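PDB 3RJA: carbohydrate oxidase from Microdochium nivale, which oxidises the C1 hydroxyl of mono-, oligo- and polysaccharides to the lactone with FAD as cofactor, passing the electrons to molecular oxygen to give hydrogen peroxide. Local coordinates for residues 155-160 / 378-383; 230-235 / 275-280; 234-239 / 245-250; 324-329 / 415-420. All coordinates share one frame; numbering follows the deposited sequence.

Contact 1: residues 155-160 / 378-383; sequences LAVDSV and PHRDKL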
loop_
_atom_site.group_PDB
_atom_site.type_symbol
_atom_site.label_atom_id
_atom_site.label_comp_id
_atom_site.label_asym_id
_atom_site.label_seq_id
_atom_site.Cartn_x
_atom_site.Cartn_y
_atom_site.Cartn_z
ATOM N N LEU A 155 -0.507 -3.203 10.624
ATOM C CA LEU A 155 -0.192 -3.217 9.183
ATOM C C LEU A 155 0.103 -4.629 8.678
ATOM O O LEU A 155 0.509 -5.523 9.459
ATOM C CB LEU A 155 1.007 -2.306 8.902
ATOM C CG LEU A 155 0.887 -0.818 9.381
ATOM C CD1 LEU A 155 2.161 -0.077 9.062
ATOM C CD2 LEU A 155 -0.302 -0.073 8.748
ATOM N N ALA A 156 -0.062 -4.822 7.371
ATOM C CA ALA A 156 0.379 -6.047 6.717
ATOM C C ALA A 156 1.828 -6.325 7.111
ATOM O O ALA A 156 2.157 -7.443 7.481
ATOM C CB ALA A 156 0.216 -5.955 5.174
ATOM N N VAL A 157 2.669 -5.296 7.054
ATOM C CA VAL A 157 4.077 -5.410 7.423
ATOM C C VAL A 157 4.294 -5.953 8.853
ATOM O O VAL A 157 5.275 -6.651 9.106
ATOM C CB VAL A 157 4.870 -4.086 7.184
ATOM C CG1 VAL A 157 4.555 -3.012 8.233
ATOM C CG2 VAL A 157 6.370 -4.351 7.155
ATOM N N ASP A 158 3.374 -5.646 9.762
ATOM C CA ASP A 158 3.466 -6.112 11.140
ATOM C C ASP A 158 3.225 -7.630 11.306
ATOM O O ASP A 158 3.557 -8.182 12.340
ATOM C CB ASP A 158 2.523 -5.289 12.017
ATOM C CG ASP A 158 2.921 -3.813 12.072
ATOM O OD1 ASP A 158 4.154 -3.535 12.055
ATOM O OD2 ASP A 158 2.000 -2.945 12.105
ATOM N N SER A 159 2.679 -8.306 10.294
ATOM C CA SER A 159 2.584 -9.770 10.333
ATOM C C SER A 159 3.911 -10.470 9.950
ATOM O O SER A 159 4.051 -11.663 10.118
ATOM C CB SER A 159 1.474 -10.252 9.368
ATOM O OG SER A 159 1.959 -10.197 8.042
ATOM N N VAL A 160 4.859 -9.724 9.394
ATOM C CA VAL A 160 6.078 -10.316 8.852
ATOM C C VAL A 160 7.025 -10.720 9.985
ATOM O O VAL A 160 7.480 -9.864 10.767
ATOM C CB VAL A 160 6.804 -9.339 7.861
ATOM C CG1 VAL A 160 8.090 -9.949 7.316
ATOM C CG2 VAL A 160 5.860 -8.882 6.702
ATOM N N PRO A 378 7.933 4.542 8.761
ATOM C CA PRO A 378 8.218 5.803 9.492
ATOM C C PRO A 378 7.003 6.599 9.920
ATOM O O PRO A 378 7.157 7.753 10.358
ATOM C CB PRO A 378 8.914 6.656 8.424
ATOM C CG PRO A 378 8.230 6.190 7.102
ATOM C CD PRO A 378 7.703 4.793 7.324
ATOM N N HIS A 379 5.811 6.034 9.775
ATOM C CA HIS A 379 4.601 6.830 9.994
ATOM C C HIS A 379 3.891 6.498 11.312
ATOM O O HIS A 379 2.697 6.781 11.462
ATOM C CB HIS A 379 3.618 6.638 8.836
ATOM C CG HIS A 379 4.214 6.857 7.488
ATOM N ND1 HIS A 379 4.709 8.079 7.078
ATOM C CD2 HIS A 379 4.366 6.012 6.439
ATOM C CE1 HIS A 379 5.148 7.979 5.833
ATOM N NE2 HIS A 379 4.943 6.733 5.418
ATOM N N ARG A 380 4.605 5.864 12.247
ATOM C CA ARG A 380 3.940 5.386 13.491
ATOM C C ARG A 380 3.416 6.537 14.371
ATOM O O ARG A 380 2.596 6.311 15.268
ATOM C CB ARG A 380 4.891 4.492 14.316
ATOM C CG ARG A 380 5.452 3.276 13.560
ATOM C CD ARG A 380 4.393 2.209 13.145
ATOM N NE ARG A 380 5.073 1.081 12.517
ATOM C CZ ARG A 380 4.551 -0.125 12.240
ATOM N NH1 ARG A 380 3.295 -0.452 12.582
ATOM N NH2 ARG A 380 5.321 -1.030 11.622
ATOM N N ASP A 381 3.931 7.755 14.136
ATOM C CA ASP A 381 3.561 8.927 14.931
ATOM C C ASP A 381 2.563 9.771 14.160
ATOM O O ASP A 381 2.415 10.969 14.423
ATOM C CB ASP A 381 4.809 9.769 15.282
ATOM C CG ASP A 381 5.604 10.196 14.045
ATOM O OD1 ASP A 381 5.361 9.664 12.918
ATOM O OD2 ASP A 381 6.483 11.079 14.181
ATOM N N LYS A 382 1.931 9.162 13.158
ATOM C CA LYS A 382 0.930 9.868 12.317
ATOM C C LYS A 382 -0.456 9.307 12.545
ATOM O O LYS A 382 -0.671 8.097 12.419
ATOM C CB LYS A 382 1.265 9.789 10.818
ATOM C CG LYS A 382 2.734 10.144 10.447
ATOM C CD LYS A 382 3.150 11.555 10.975
ATOM C CE LYS A 382 4.379 12.132 10.265
ATOM N NZ LYS A 382 5.618 11.391 10.604
ATOM N N LEU A 383 -1.394 10.193 12.860
ATOM C CA LEU A 383 -2.765 9.825 13.111
ATOM C C LEU A 383 -3.511 9.561 11.807
ATOM O O LEU A 383 -4.273 8.574 11.703
ATOM C CB LEU A 383 -3.493 10.930 13.942
ATOM C CG LEU A 383 -4.897 10.522 14.406
ATOM C CD1 LEU A 383 -5.212 11.028 15.811
ATOM C CD2 LEU A 383 -5.983 10.966 13.427
#
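The guanidinium of Arg380 has Leu155 over one face and the carboxylate of Asp158 at its edge. CD1 of Leu155 lies offset toward the rim of the group, 3.7 Å from NH1 of Arg380. CG1 of Val157 approaches obliquely, 4.0 Å from NH2 of Arg380. This is a buried, end-on bidentate salt bridge. It ties a loop of the FAD-binding domain, just before strand 160-166, to the loop that leads into strand 384-392 of the large antiparallel sheet. NH1 of Arg380 gives the straighter bond, 2.8 Å to OD2 of Asp158 at 170°, and lies with its partner in the guanidinium plane. NH2 reaches OD1 of Asp158 at 2.8 Å, with a more bent N-H and the oxygen tilted out of that plane. Both oxygens use their syn lone pairs, and the two flat groups are nearly coplanar, 26° apart. The Arg380 chain bends at CB-CG (chi2 -65°) and is extended beyond, which carries its end across to the carboxylate. NH1 also bonds to Val367 O and NH2 to Thr375 OG1, so the group has little freedom to turn. An asparagine at Asp158 is likely to leave the buried Arg380 charge without its mate and break one of the paired bonds. The side chain of Leu155 is about 7 Å from the FAD. Asp158 is itself steadied from its own loop: OD2 of Asp158 accepts a second bond, 2.9 Å from the backbone N of Leu155, on its anti side and tilted out of the carboxylate plane.

Contact 2: residues 230-235 / 275-280; sequences IEAVED and QPLLDT. With ZN (zinc ion), chain F.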
loop_
_atom_site.group_PDB
_atom_site.type_symbol
_atom_site.label_atom_id
_atom_site.label_comp_id
_atom_site.label_asym_id
_atom_site.label_seq_id
_atom_site.Cartn_x
_atom_site.Cartn_y
_atom_site.Cartn_z
ATOM N N ILE A 230 -14.694 16.999 10.618
ATOM C CA ILE A 230 -13.332 16.511 10.613
ATOM C C ILE A 230 -12.655 16.717 11.973
ATOM O O ILE A 230 -11.910 15.842 12.410
ATOM C CB ILE A 230 -12.479 17.133 9.470
ATOM C CG1 ILE A 230 -13.044 16.712 8.110
ATOM C CG2 ILE A 230 -10.962 16.722 9.635
ATOM C CD1 ILE A 230 -12.652 17.640 6.958
ATOM N N GLU A 231 -12.928 17.842 12.650
ATOM C CA GLU A 231 -12.366 18.070 14.001
ATOM C C GLU A 231 -12.901 16.969 14.923
ATOM O O GLU A 231 -12.151 16.353 15.683
ATOM C CB GLU A 231 -12.742 19.480 14.555
ATOM C CG GLU A 231 -12.749 19.575 16.142
ATOM C CD GLU A 231 -11.340 19.882 16.692
ATOM O OE1 GLU A 231 -10.482 20.327 15.894
ATOM O OE2 GLU A 231 -11.078 19.682 17.900
ATOM N N ALA A 232 -14.205 16.714 14.850
ATOM C CA ALA A 232 -14.836 15.733 15.743
ATOM C C ALA A 232 -14.284 14.323 15.508
ATOM O O ALA A 232 -14.085 13.550 16.441
ATOM C CB ALA A 232 -16.388 15.756 15.568
ATOM N N VAL A 233 -14.020 13.989 14.252
ATOM C CA VAL A 233 -13.497 12.652 13.947
ATOM C C VAL A 233 -12.066 12.541 14.473
ATOM O O VAL A 233 -11.700 11.507 15.021
ATOM C CB VAL A 233 -13.589 12.316 12.448
ATOM C CG1 VAL A 233 -12.956 10.919 12.152
ATOM C CG2 VAL A 233 -15.071 12.379 11.965
ATOM N N GLU A 234 -11.273 13.615 14.378
ATOM C CA GLU A 234 -9.904 13.513 14.874
ATOM C C GLU A 234 -9.892 13.291 16.380
ATOM O O GLU A 234 -9.066 12.492 16.883
ATOM C CB GLU A 234 -9.011 14.695 14.499
ATOM C CG GLU A 234 -7.607 14.527 15.144
ATOM C CD GLU A 234 -6.549 15.478 14.607
ATOM O OE1 GLU A 234 -6.574 15.757 13.370
ATOM O OE2 GLU A 234 -5.674 15.941 15.415
ATOM N N ASP A 235 -10.814 13.963 17.088
ATOM C CA ASP A 235 -10.921 13.819 18.546
ATOM C C ASP A 235 -11.197 12.374 18.923
ATOM O O ASP A 235 -10.543 11.802 19.813
ATOM C CB ASP A 235 -12.062 14.693 19.140
ATOM C CG ASP A 235 -11.763 16.183 19.081
ATOM O OD1 ASP A 235 -10.581 16.564 18.997
ATOM O OD2 ASP A 235 -12.725 16.984 19.136
ATOM N N GLN A 275 -20.978 5.651 19.338
ATOM C CA GLN A 275 -21.912 6.702 19.809
ATOM C C GLN A 275 -21.254 8.035 20.224
ATOM O O GLN A 275 -21.810 9.094 19.912
ATOM C CB GLN A 275 -22.835 6.181 20.938
ATOM C CG GLN A 275 -24.130 7.036 21.148
ATOM C CD GLN A 275 -25.006 7.102 19.895
ATOM O OE1 GLN A 275 -25.314 6.079 19.296
ATOM N NE2 GLN A 275 -25.406 8.301 19.503
ATOM N N PRO A 276 -20.086 7.983 20.919
ATOM C CA PRO A 276 -19.397 9.213 21.284
ATOM C C PRO A 276 -19.097 10.086 20.089
ATOM O O PRO A 276 -19.122 11.299 20.229
ATOM C CB PRO A 276 -18.096 8.711 21.955
ATOM C CG PRO A 276 -18.508 7.411 22.589
ATOM C CD PRO A 276 -19.428 6.801 21.534
ATOM N N LEU A 277 -18.848 9.479 18.922
ATOM C CA LEU A 277 -18.582 10.224 17.694
ATOM C C LEU A 277 -19.884 10.744 17.083
ATOM O O LEU A 277 -19.972 11.931 16.706
ATOM C CB LEU A 277 -17.831 9.368 16.659
ATOM C CG LEU A 277 -17.497 10.074 15.308
ATOM C CD1 LEU A 277 -16.984 11.506 15.517
ATOM C CD2 LEU A 277 -16.454 9.260 14.471
ATOM N N LEU A 278 -20.873 9.853 16.953
ATOM C CA LEU A 278 -22.211 10.245 16.470
ATOM C C LEU A 278 -22.758 11.440 17.265
ATOM O O LEU A 278 -23.324 12.357 16.672
ATOM C CB LEU A 278 -23.192 9.055 16.496
ATOM C CG LEU A 278 -22.765 7.786 15.743
ATOM C CD1 LEU A 278 -23.806 6.663 15.929
ATOM C CD2 LEU A 278 -22.564 8.070 14.252
ATOM N N ASP A 279 -22.533 11.447 18.587
ATOM C CA ASP A 279 -22.916 12.597 19.450
ATOM C C ASP A 279 -22.216 13.905 19.134
ATOM O O ASP A 279 -22.733 14.970 19.467
ATOM C CB ASP A 279 -22.704 12.302 20.944
ATOM C CG ASP A 279 -23.573 11.173 21.442
ATOM O OD1 ASP A 279 -24.644 10.946 20.840
ATOM O OD2 ASP A 279 -23.164 10.485 22.404
ATOM N N THR A 280 -21.049 13.848 18.510
ATOM C CA THR A 280 -20.310 15.108 18.243
ATOM C C THR A 280 -20.300 15.512 16.771
ATOM O O THR A 280 -19.828 16.579 16.413
ATOM C CB THR A 280 -18.880 15.033 18.780
ATOM O OG1 THR A 280 -18.278 13.799 18.350
ATOM C CG2 THR A 280 -18.913 15.054 20.290
HETATM ZN ZN ZN F . -12.200 18.905 19.284
HETATM O O HOH W 1 -15.517 13.682 18.737
#
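OG1 of Thr280 lies among three polar neighbours. A water sits 2.8 Å from it and donates a 2.7 Å hydrogen bond to O of Ala232, which bridges the two segments. The other two are backbone carbonyls: OG1 of Thr280 is 3.0 Å from O of Leu277 and also close to O of Pro276. Beside the water, CB of Ala232 packs 3.6 Å from O of Thr280. Leu277 packs against the same helix, with its CG anti to the backbone N (chi1 -180°), which sends CD1 toward Ala232. There CD1 of Leu277 rests 3.7 Å from O of Ala232 and 4.1 Å from CG2 of Val233, the Val233 and Leu277 side chains crossing obliquely. The motif is a pair of helices, 223-239 and 267-278, joined through the antiparallel strands 245-251 and 258-264. Both Val233 and Leu277 also touch Phe247 of strand 245-251, so the two helices share one face of the sheet. On the outer side of helix 223-239, one turn apart, Glu231 and Asp235 bind a zinc ion. OE2 of Glu231 is 1.9 Å from the zinc and OD2 of Asp235 is 2.0 Å from it. OD1 of Asp235 forms a salt bridge with Lys330.

Contact 3: residues 234-239 / 245-250; sequences EDYARW and VNFRIG. With ZN (zinc ion), chain F.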
loop_
_atom_site.group_PDB
_atom_site.type_symbol
_atom_site.label_atom_id
_atom_site.label_comp_id
_atom_site.label_asym_id
_atom_site.label_seq_id
_atom_site.Cartn_x
_atom_site.Cartn_y
_atom_site.Cartn_z
ATOM N N GLU A 234 -11.273 13.615 14.378
ATOM C CA GLU A 234 -9.904 13.513 14.874
ATOM C C GLU A 234 -9.892 13.291 16.380
ATOM O O GLU A 234 -9.066 12.492 16.883
ATOM C CB GLU A 234 -9.011 14.695 14.499
ATOM C CG GLU A 234 -7.607 14.527 15.144
ATOM C CD GLU A 234 -6.549 15.478 14.607
ATOM O OE1 GLU A 234 -6.574 15.757 13.370
ATOM O OE2 GLU A 234 -5.674 15.941 15.415
ATOM N N ASP A 235 -10.814 13.963 17.088
ATOM C CA ASP A 235 -10.921 13.819 18.546
ATOM C C ASP A 235 -11.197 12.374 18.923
ATOM O O ASP A 235 -10.543 11.802 19.813
ATOM C CB ASP A 235 -12.062 14.693 19.140
ATOM C CG ASP A 235 -11.763 16.183 19.081
ATOM O OD1 ASP A 235 -10.581 16.564 18.997
ATOM O OD2 ASP A 235 -12.725 16.984 19.136
ATOM N N TYR A 236 -12.216 11.813 18.278
ATOM C CA TYR A 236 -12.639 10.451 18.551
ATOM C C TYR A 236 -11.475 9.503 18.218
ATOM O O TYR A 236 -11.149 8.592 18.994
ATOM C CB TYR A 236 -13.900 10.127 17.733
ATOM C CG TYR A 236 -14.377 8.700 17.885
ATOM C CD1 TYR A 236 -15.105 8.288 19.023
ATOM C CD2 TYR A 236 -14.143 7.762 16.877
ATOM C CE1 TYR A 236 -15.560 6.958 19.151
ATOM C CE2 TYR A 236 -14.613 6.450 16.983
ATOM C CZ TYR A 236 -15.315 6.049 18.116
ATOM O OH TYR A 236 -15.731 4.734 18.219
ATOM N N ALA A 237 -10.827 9.742 17.081
ATOM C CA ALA A 237 -9.689 8.914 16.669
ATOM C C ALA A 237 -8.572 8.985 17.727
ATOM O O ALA A 237 -8.072 7.951 18.203
ATOM C CB ALA A 237 -9.172 9.364 15.289
ATOM N N ARG A 238 -8.204 10.203 18.124
ATOM C CA ARG A 238 -7.021 10.355 18.961
ATOM C C ARG A 238 -7.239 9.766 20.348
ATOM O O ARG A 238 -6.397 9.028 20.849
ATOM C CB ARG A 238 -6.596 11.820 19.054
ATOM C CG ARG A 238 -5.331 12.033 19.865
ATOM C CD ARG A 238 -4.895 13.486 19.827
ATOM N NE ARG A 238 -4.732 14.039 18.477
ATOM C CZ ARG A 238 -3.728 13.724 17.644
ATOM N NH1 ARG A 238 -2.813 12.830 17.990
ATOM N NH2 ARG A 238 -3.636 14.303 16.457
ATOM N N TRP A 239 -8.401 10.032 20.928
ATOM C CA TRP A 239 -8.606 9.765 22.349
ATOM C C TRP A 239 -9.592 8.684 22.774
ATOM O O TRP A 239 -9.556 8.274 23.930
ATOM C CB TRP A 239 -8.995 11.075 23.034
ATOM C CG TRP A 239 -7.867 12.087 23.083
ATOM C CD1 TRP A 239 -6.637 11.935 23.691
ATOM C CD2 TRP A 239 -7.888 13.415 22.538
ATOM N NE1 TRP A 239 -5.892 13.106 23.555
ATOM C CE2 TRP A 239 -6.642 14.024 22.854
ATOM C CE3 TRP A 239 -8.847 14.158 21.818
ATOM C CZ2 TRP A 239 -6.324 15.339 22.456
ATOM C CZ3 TRP A 239 -8.535 15.474 21.430
ATOM C CH2 TRP A 239 -7.276 16.047 21.754
ATOM N N VAL A 245 -12.562 -0.766 16.394
ATOM C CA VAL A 245 -13.167 0.048 15.341
ATOM C C VAL A 245 -12.126 0.451 14.300
ATOM O O VAL A 245 -11.054 0.943 14.627
ATOM C CB VAL A 245 -13.988 1.244 15.880
ATOM C CG1 VAL A 245 -13.112 2.466 16.146
ATOM C CG2 VAL A 245 -15.091 1.594 14.905
ATOM N N ASN A 246 -12.445 0.184 13.034
ATOM C CA ASN A 246 -11.527 0.497 11.923
ATOM C C ASN A 246 -12.301 1.352 10.966
ATOM O O ASN A 246 -13.388 0.932 10.512
ATOM C CB ASN A 246 -11.072 -0.765 11.177
ATOM C CG ASN A 246 -10.496 -1.820 12.086
ATOM O OD1 ASN A 246 -9.278 -1.997 12.150
ATOM N ND2 ASN A 246 -11.362 -2.543 12.778
ATOM N N PHE A 247 -11.824 2.551 10.660
ATOM C CA PHE A 247 -12.631 3.357 9.736
ATOM C C PHE A 247 -11.870 4.462 9.030
ATOM O O PHE A 247 -10.694 4.756 9.353
ATOM C CB PHE A 247 -13.906 3.903 10.448
ATOM C CG PHE A 247 -13.657 5.081 11.389
ATOM C CD1 PHE A 247 -13.075 4.898 12.637
ATOM C CD2 PHE A 247 -14.040 6.359 11.020
ATOM C CE1 PHE A 247 -12.880 5.989 13.523
ATOM C CE2 PHE A 247 -13.839 7.478 11.896
ATOM C CZ PHE A 247 -13.269 7.281 13.133
ATOM N N ARG A 248 -12.586 5.089 8.111
ATOM C CA ARG A 248 -12.095 6.262 7.383
ATOM C C ARG A 248 -13.237 7.186 6.956
ATOM O O ARG A 248 -14.393 6.782 6.935
ATOM C CB ARG A 248 -11.268 5.845 6.154
ATOM C CG ARG A 248 -11.921 4.816 5.189
ATOM C CD ARG A 248 -11.199 4.862 3.819
ATOM N NE ARG A 248 -11.402 3.685 2.979
ATOM C CZ ARG A 248 -10.444 2.805 2.676
ATOM N NH1 ARG A 248 -10.721 1.773 1.890
ATOM N NH2 ARG A 248 -9.210 2.956 3.152
ATOM N N ILE A 249 -12.900 8.433 6.633
ATOM C CA ILE A 249 -13.815 9.326 5.914
ATOM C C ILE A 249 -13.414 9.217 4.451
ATOM O O ILE A 249 -12.220 9.290 4.116
ATOM C CB ILE A 249 -13.673 10.812 6.315
ATOM C CG1 ILE A 249 -13.921 11.014 7.811
ATOM C CG2 ILE A 249 -14.620 11.715 5.478
ATOM C CD1 ILE A 249 -13.270 12.296 8.380
ATOM N N GLY A 250 -14.403 9.047 3.575
ATOM C CA GLY A 250 -14.158 8.985 2.147
ATOM C C GLY A 250 -15.223 9.787 1.426
ATOM O O GLY A 250 -16.348 9.855 1.895
HETATM ZN ZN ZN F . -12.200 18.905 19.284
#
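Tyr236 turns one edge of its ring to Phe247. CD2 of Tyr236 lies 3.9 Å from CZ of Phe247, and CE2 of Tyr236 lies 3.9 Å from CE1 of Phe247. The Phe247 atoms stay near the plane of the tyrosine ring. Tyr236, in turn, comes to the phenyl ring obliquely. At the far end, OH of Tyr236 comes near CG1 of Val245, but this approach is less certain, since Val245 has two conformers. This is apolar helix-on-sheet packing with no hydrogen bond across. The Tyr236 ring stands out from the helix because its CG is anti to the backbone N (chi1 177°). Its hydroxyl is held beyond these residues by a hydrogen bond to O of Ala273. Replacing the ring by an alanine is likely to open a gap beside Phe247 and leave the Ala273 carbonyl without this donor. Phe247 also meets the ring of Phe274 edge-to-face. On the same helix as Tyr236, NH2 of Arg238 makes a 2.8 Å salt bridge to OE2 of Glu234. Arg248, which follows Phe247 on its strand, makes no contact with segment 234-239 and touches the bound sugar-lactam substrate analogue. Helix 223-239 thus lies against one face of the sheet, next to helix 267-278, and strand 245-251 runs between 258-264 and 352-359.

Contact 4: residues 324-329 / 415-420; sequences LTLKSI and KALPKS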
loop_
_atom_site.group_PDB
_atom_site.type_symbol
_atom_site.label_atom_id
_atom_site.label_comp_id
_atom_site.label_asym_id
_atom_site.label_seq_id
_atom_site.Cartn_x
_atom_site.Cartn_y
_atom_site.Cartn_z
ATOM N N LEU A 324 -0.584 11.901 2.026
ATOM C CA LEU A 324 -0.072 12.596 3.204
ATOM C C LEU A 324 -0.265 11.701 4.396
ATOM O O LEU A 324 -1.281 10.984 4.489
ATOM C CB LEU A 324 -0.826 13.907 3.459
ATOM C CG LEU A 324 -0.450 15.093 2.556
ATOM C CD1 LEU A 324 -1.376 16.298 2.823
ATOM C CD2 LEU A 324 1.047 15.468 2.725
ATOM N N THR A 325 0.707 11.746 5.309
ATOM C CA THR A 325 0.530 11.186 6.629
ATOM C C THR A 325 0.694 12.399 7.581
ATOM O O THR A 325 1.607 13.180 7.422
ATOM C CB THR A 325 1.535 10.023 6.914
ATOM O OG1 THR A 325 2.900 10.508 6.887
ATOM C CG2 THR A 325 1.394 8.880 5.852
ATOM N N LEU A 326 -0.206 12.571 8.546
ATOM C CA LEU A 326 -0.144 13.764 9.411
ATOM C C LEU A 326 -0.238 13.407 10.862
ATOM O O LEU A 326 -1.032 12.533 11.228
ATOM C CB LEU A 326 -1.297 14.724 9.111
ATOM C CG LEU A 326 -1.652 15.060 7.656
ATOM C CD1 LEU A 326 -3.015 15.812 7.661
ATOM C CD2 LEU A 326 -0.536 15.888 6.977
ATOM N N LYS A 327 0.545 14.113 11.695
ATOM C CA LYS A 327 0.351 14.018 13.140
ATOM C C LYS A 327 -1.053 14.474 13.509
ATOM O O LYS A 327 -1.697 13.874 14.359
ATOM C CB LYS A 327 1.387 14.859 13.906
ATOM C CG LYS A 327 2.797 14.385 13.666
ATOM C CD LYS A 327 3.798 14.999 14.659
ATOM C CE LYS A 327 5.162 14.415 14.397
ATOM N NZ LYS A 327 6.253 15.355 14.851
ATOM N N SER A 328 -1.508 15.541 12.873
ATOM C CA SER A 328 -2.820 16.123 13.154
ATOM C C SER A 328 -3.252 16.925 11.975
ATOM O O SER A 328 -2.420 17.583 11.335
ATOM C CB SER A 328 -2.750 17.100 14.335
ATOM O OG SER A 328 -4.042 17.681 14.553
ATOM N N ILE A 329 -4.551 16.967 11.711
ATOM C CA ILE A 329 -4.998 17.880 10.642
ATOM C C ILE A 329 -5.499 19.239 11.209
ATOM O O ILE A 329 -5.818 20.170 10.458
ATOM C CB ILE A 329 -6.065 17.217 9.715
ATOM C CG1 ILE A 329 -6.067 17.897 8.327
ATOM C CG2 ILE A 329 -7.431 17.212 10.399
ATOM C CD1 ILE A 329 -6.966 17.223 7.268
ATOM N N LYS A 415 1.447 23.609 3.380
ATOM C CA LYS A 415 1.816 24.985 3.632
ATOM C C LYS A 415 1.462 25.360 5.082
ATOM O O LYS A 415 2.086 26.248 5.641
ATOM C CB LYS A 415 1.185 25.946 2.612
ATOM C CG LYS A 415 -0.309 26.246 2.817
ATOM C CD LYS A 415 -0.821 27.160 1.718
ATOM C CE LYS A 415 -2.192 27.711 2.097
ATOM N NZ LYS A 415 -2.925 28.365 0.959
ATOM N N ALA A 416 0.514 24.642 5.704
ATOM C CA ALA A 416 0.077 24.986 7.074
ATOM C C ALA A 416 0.859 24.282 8.183
ATOM O O ALA A 416 0.583 24.479 9.373
ATOM C CB ALA A 416 -1.386 24.732 7.241
ATOM N N LEU A 417 1.833 23.460 7.810
ATOM C CA LEU A 417 2.481 22.588 8.807
ATOM C C LEU A 417 3.997 22.667 8.797
ATOM O O LEU A 417 4.596 22.857 7.737
ATOM C CB LEU A 417 2.059 21.119 8.583
ATOM C CG LEU A 417 0.595 20.715 8.810
ATOM C CD1 LEU A 417 0.372 19.255 8.320
ATOM C CD2 LEU A 417 0.175 20.898 10.286
ATOM N N PRO A 418 4.632 22.484 9.963
ATOM C CA PRO A 418 6.088 22.342 9.865
ATOM C C PRO A 418 6.376 21.019 9.142
ATOM O O PRO A 418 5.570 20.091 9.243
ATOM C CB PRO A 418 6.552 22.266 11.319
ATOM C CG PRO A 418 5.371 21.851 12.100
ATOM C CD PRO A 418 4.119 22.247 11.323
ATOM N N LYS A 419 7.502 20.943 8.431
ATOM C CA LYS A 419 7.839 19.760 7.645
ATOM C C LYS A 419 7.931 18.501 8.502
ATOM O O LYS A 419 7.637 17.403 8.041
ATOM C CB LYS A 419 9.120 19.990 6.835
ATOM C CG LYS A 419 8.963 21.059 5.730
ATOM C CD LYS A 419 10.046 20.964 4.652
ATOM C CE LYS A 419 11.360 21.584 5.108
ATOM N NZ LYS A 419 11.243 23.064 5.286
ATOM N N SER A 420 8.307 18.661 9.762
ATOM C CA SER A 420 8.434 17.523 10.645
ATOM C C SER A 420 7.075 16.869 10.971
ATOM O O SER A 420 7.036 15.774 11.503
ATOM C CB SER A 420 9.108 17.971 11.943
ATOM O OG SER A 420 8.145 18.603 12.771
#
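Leu326 and Leu417 make the apolar part of this surface contact. CD2 of Leu326 is 3.7 Å from CD1 of Leu417, and the two side chains cross at about a right angle, meeting by their methyl groups. The second methyl of Leu417, CD2, reaches toward the backbone and lies 4.3 Å from O of Ser328. The polar part belongs to Lys327. Its chain is extended beyond CG and reaches toward Ser420. NZ of Lys327 makes a weak hydrogen bond of 3.5 Å to O of Ser420, and CE of Lys327 lies 3.7 Å from the same oxygen. A long, weak ion pair with Asp421 adds to this hold on the ammonium group. Backbone hydrogen bonds follow just beyond, joining Lys327 to Asp421 and Thr325 to Gly423. The contact is therefore plain packing where the loop after helix 403-414 turns into the short edge strand 422-423. Strand 318-326 lies between that edge strand and strand 384-392, and Leu326 also packs on Val413 of helix 403-414 and Ile386 of strand 384-392.

Contacts 2 and 3 are neighbours on helix 223-239, with centres 8 Å apart, and share Glu234 and Asp235. CG1 of Val233 meets CE2 of Phe247 at 3.6 Å between them. Glu234 also links both to contact 4: OE1 of Glu234 lies 2.9 Å from N of Ile329, a probable hydrogen bond. Contact 1 touches contact 3 where CD1 of Leu383 lies 3.6 Å from CZ of Arg238, and it packs on contact 4 through His379 and Thr325. Arg248 of contact 3 touches a bound substrate analogue. The side chain of Leu155 in contact 1 is about 12 Å from an analogue molecule, and that of Phe247 about 13 Å.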